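(R)-specific secondary-alkylsulfatase (Pseudomonas sp., PDB 4AXH) hydrolyses (R)-secondary-alkyl sulfates at a zinc-dependent active site with strict inversion of configuration, yielding (S)-secondary alcohols and sulfate. Local coordinates at residues D569-W574 / P601-T606. Numbering follows the deposited sequence.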
ATOM      1  N   ASP A 569       0.068  26.154 -21.430  1.00 92.86           N
ATOM      2  CA  ASP A 569       0.292  24.932 -22.197  1.00 92.17           C
ATOM      3  C   ASP A 569       1.404  25.116 -23.193  1.00 96.46           C
ATOM      4  O   ASP A 569       1.477  26.156 -23.840  1.00 97.14           O
ATOM      5  CB  ASP A 569      -0.997  24.468 -22.890  1.00 93.94           C
ATOM      6  CG  ASP A 569      -2.148  24.075 -21.960  1.00104.10           C
ATOM      7  OD1 ASP A 569      -2.087  24.403 -20.750  1.00110.77           O
ATOM      8  OD2 ASP A 569      -3.109  23.443 -22.442  1.00104.01           O
ATOM      9  N   MET A 570       2.306  24.133 -23.259  1.00 92.53           N
ATOM     10  CA  MET A 570       3.514  24.117 -24.079  1.00 92.62           C
ATOM     11  C   MET A 570       4.121  22.721 -24.090  1.00 95.37           C
ATOM     12  O   MET A 570       3.763  21.888 -23.260  1.00 94.89           O
ATOM     13  CB  MET A 570       4.561  25.102 -23.511  1.00 95.55           C
ATOM     14  CG  MET A 570       4.906  24.836 -22.059  1.00100.25           C
ATOM     15  SD  MET A 570       6.362  25.697 -21.440  1.00105.52           S
ATOM     16  CE  MET A 570       5.577  27.099 -20.654  1.00102.21           C
ATOM     17  N   THR A 571       5.076  22.492 -25.000  1.00 91.32           N
ATOM     18  CA  THR A 571       5.827  21.246 -25.152  1.00 91.06           C
ATOM     19  C   THR A 571       7.294  21.612 -25.214  1.00 95.05           C
ATOM     20  O   THR A 571       7.655  22.587 -25.870  1.00 95.63           O
ATOM     21  CB  THR A 571       5.402  20.483 -26.400  1.00104.36           C
ATOM     22  OG1 THR A 571       5.491  21.361 -27.520  1.00109.06           O
ATOM     23  CG2 THR A 571       3.996  19.906 -26.288  1.00104.00           C
ATOM     24  N   LEU A 572       8.136  20.856 -24.512  1.00 90.59           N
ATOM     25  CA  LEU A 572       9.564  21.139 -24.431  1.00 89.82           C
ATOM     26  C   LEU A 572      10.377  19.884 -24.690  1.00 92.27           C
ATOM     27  O   LEU A 572      10.329  18.954 -23.886  1.00 93.25           O
ATOM     28  CB  LEU A 572       9.933  21.712 -23.034  1.00 90.06           C
ATOM     29  CG  LEU A 572       9.167  22.950 -22.491  1.00 95.21           C
ATOM     30  CD1 LEU A 572       7.880  22.543 -21.756  1.00 95.54           C
ATOM     31  CD2 LEU A 572      10.037  23.741 -21.524  1.00 97.80           C
ATOM     32  N   ASN A 573      11.123  19.846 -25.805  1.00 85.99           N
ATOM     33  CA  ASN A 573      12.047  18.751 -26.089  1.00 84.09           C
ATOM     34  C   ASN A 573      13.341  19.060 -25.349  1.00 84.20           C
ATOM     35  O   ASN A 573      13.725  20.226 -25.225  1.00 84.00           O
ATOM     36  CB  ASN A 573      12.328  18.612 -27.579  1.00 86.81           C
ATOM     37  CG  ASN A 573      11.262  17.863 -28.328  1.00126.95           C
ATOM     38  OD1 ASN A 573      10.463  17.109 -27.754  1.00123.80           O
ATOM     39  ND2 ASN A 573      11.247  18.029 -29.641  1.00123.94           N
ATOM     40  N   TRP A 574      13.977  18.021 -24.812  1.00 77.00           N
ATOM     41  CA  TRP A 574      15.233  18.096 -24.077  1.00 74.58           C
ATOM     42  C   TRP A 574      16.163  17.060 -24.690  1.00 77.22           C
ATOM     43  O   TRP A 574      15.749  15.911 -24.913  1.00 77.82           O
ATOM     44  CB  TRP A 574      15.003  17.805 -22.585  1.00 72.30           C
ATOM     45  CG  TRP A 574      14.261  18.877 -21.849  1.00 72.26           C
ATOM     46  CD1 TRP A 574      12.919  19.124 -21.882  1.00 75.05           C
ATOM     47  CD2 TRP A 574      14.821  19.820 -20.931  1.00 71.78           C
ATOM     48  NE1 TRP A 574      12.616  20.201 -21.081  1.00 74.44           N
ATOM     49  CE2 TRP A 574      13.761  20.629 -20.460  1.00 75.57           C
ATOM     50  CE3 TRP A 574      16.119  20.050 -20.443  1.00 72.90           C
ATOM     51  CZ2 TRP A 574      13.958  21.662 -19.539  1.00 74.55           C
ATOM     52  CZ3 TRP A 574      16.317  21.080 -19.538  1.00 74.25           C
ATOM     53  CH2 TRP A 574      15.246  21.879 -19.103  1.00 74.79           C
ATOM     54  N   PRO A 601       7.561  16.286 -32.583  1.00114.04           N
ATOM     55  CA  PRO A 601       7.940  16.954 -33.841  1.00113.71           C
ATOM     56  C   PRO A 601       7.532  18.428 -33.906  1.00115.29           C
ATOM     57  O   PRO A 601       8.208  19.215 -34.567  1.00115.45           O
ATOM     58  CB  PRO A 601       7.249  16.108 -34.928  1.00115.76           C
ATOM     59  CG  PRO A 601       6.731  14.876 -34.223  1.00120.34           C
ATOM     60  CD  PRO A 601       6.501  15.284 -32.805  1.00115.86           C
ATOM     61  N   LYS A 602       6.457  18.803 -33.197  1.00109.19           N
ATOM     62  CA  LYS A 602       5.945  20.169 -33.181  1.00107.97           C
ATOM     63  C   LYS A 602       6.194  20.834 -31.807  1.00109.36           C
ATOM     64  O   LYS A 602       5.338  21.562 -31.305  1.00108.23           O
ATOM     65  CB  LYS A 602       4.449  20.156 -33.580  1.00110.51           C
ATOM     66  CG  LYS A 602       3.929  21.431 -34.245  1.00124.79           C
ATOM     67  CD  LYS A 602       2.426  21.667 -33.964  1.00134.97           C
ATOM     68  CE  LYS A 602       2.162  22.633 -32.819  1.00145.79           C
ATOM     69  NZ  LYS A 602       0.712  22.863 -32.564  1.00153.70           N
ATOM     70  N   ALA A 603       7.376  20.601 -31.208  1.00105.18           N
ATOM     71  CA  ALA A 603       7.704  21.174 -29.899  1.00104.52           C
ATOM     72  C   ALA A 603       7.986  22.671 -29.954  1.00106.35           C
ATOM     73  O   ALA A 603       8.675  23.140 -30.866  1.00105.66           O
ATOM     74  CB  ALA A 603       8.862  20.433 -29.253  1.00105.29           C
ATOM     75  N   ASP A 604       7.437  23.415 -28.971  1.00101.47           N
ATOM     76  CA  ASP A 604       7.576  24.864 -28.825  1.00100.40           C
ATOM     77  C   ASP A 604       9.034  25.292 -28.628  1.00102.93           C
ATOM     78  O   ASP A 604       9.447  26.315 -29.170  1.00103.59           O
ATOM     79  CB  ASP A 604       6.705  25.387 -27.666  1.00102.08           C
ATOM     80  CG  ASP A 604       5.219  25.137 -27.842  1.00115.11           C
ATOM     81  OD1 ASP A 604       4.593  25.828 -28.674  1.00116.24           O
ATOM     82  OD2 ASP A 604       4.687  24.240 -27.165  1.00123.17           O
ATOM     83  N   VAL A 605       9.802  24.514 -27.844  1.00 96.88           N
ATOM     84  CA  VAL A 605      11.210  24.781 -27.518  1.00 95.23           C
ATOM     85  C   VAL A 605      11.979  23.459 -27.498  1.00 96.49           C
ATOM     86  O   VAL A 605      11.381  22.416 -27.232  1.00 95.62           O
ATOM     87  CB  VAL A 605      11.355  25.516 -26.157  1.00 98.78           C
ATOM     88  CG1 VAL A 605      12.436  26.571 -26.191  1.00 98.20           C
ATOM     89  CG2 VAL A 605      10.043  26.081 -25.667  1.00 98.70           C
ATOM     90  N   THR A 606      13.295  23.502 -27.791  1.00 91.64           N
ATOM     91  CA  THR A 606      14.207  22.350 -27.777  1.00 90.54           C
ATOM     92  C   THR A 606      15.425  22.752 -26.958  1.00 91.22           C
ATOM     93  O   THR A 606      16.009  23.799 -27.206  1.00 90.43           O
ATOM     94  CB  THR A 606      14.477  21.817 -29.201  1.00101.35           C
ATOM     95  OG1 THR A 606      13.222  21.509 -29.824  1.00105.37           O
ATOM     96  CG2 THR A 606      15.386  20.578 -29.217  1.00 97.35           C
TER
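T571, near the start of strand 570-576, and D604, just before strand 605-609, are joined through two hydrogen bonds to one carboxylate oxygen. OD2 of D604 accepts a hydrogen bond from the backbone N of T571 at 2.8 Å through its anti lone pair, the one away from OD1. The hydroxyl OG1 of T571 donates to the same OD2 at 3.0 Å, but from above the carboxylate plane, 51° out of it. T571 OG1 sits between its own backbone N and carbonyl carbon (chi1 53°), and the two side chains cross at about a right angle. Gripped by two donors of one residue, the carboxylate in effect stands in for a main-chain acceptor where 601-604 is not yet strand.

The O of T571 receives a weak bond from N of D604. V605 is bonded on both sides in the parallel manner: its N weakly to T571 O at 3.5 Å, its O from N573 N at 3.0 Å. CA-H...O contacts run from L572 to V605 O and from T606 to N573 O.

Van der Waals packing lies on the face that carries N573 and T606. A603 turns CB against the amide of N573, 3.4 Å from ND2, while OD1 of that amide accepts from the backbone N of N600. The side chains of N573 and T606 lie alongside each other, T606 OG1 3.8 Å from N573 CB and hydrogen-bonded to D636.

In the C-terminal domain's mixed sheet, consistent with an SCP2-like fold and away from the zinc site, 570-576 lies between 605-609 and antiparallel 581-588. Helix 640-646 packs on the face carrying L572 and V605, opposite N573 and T606.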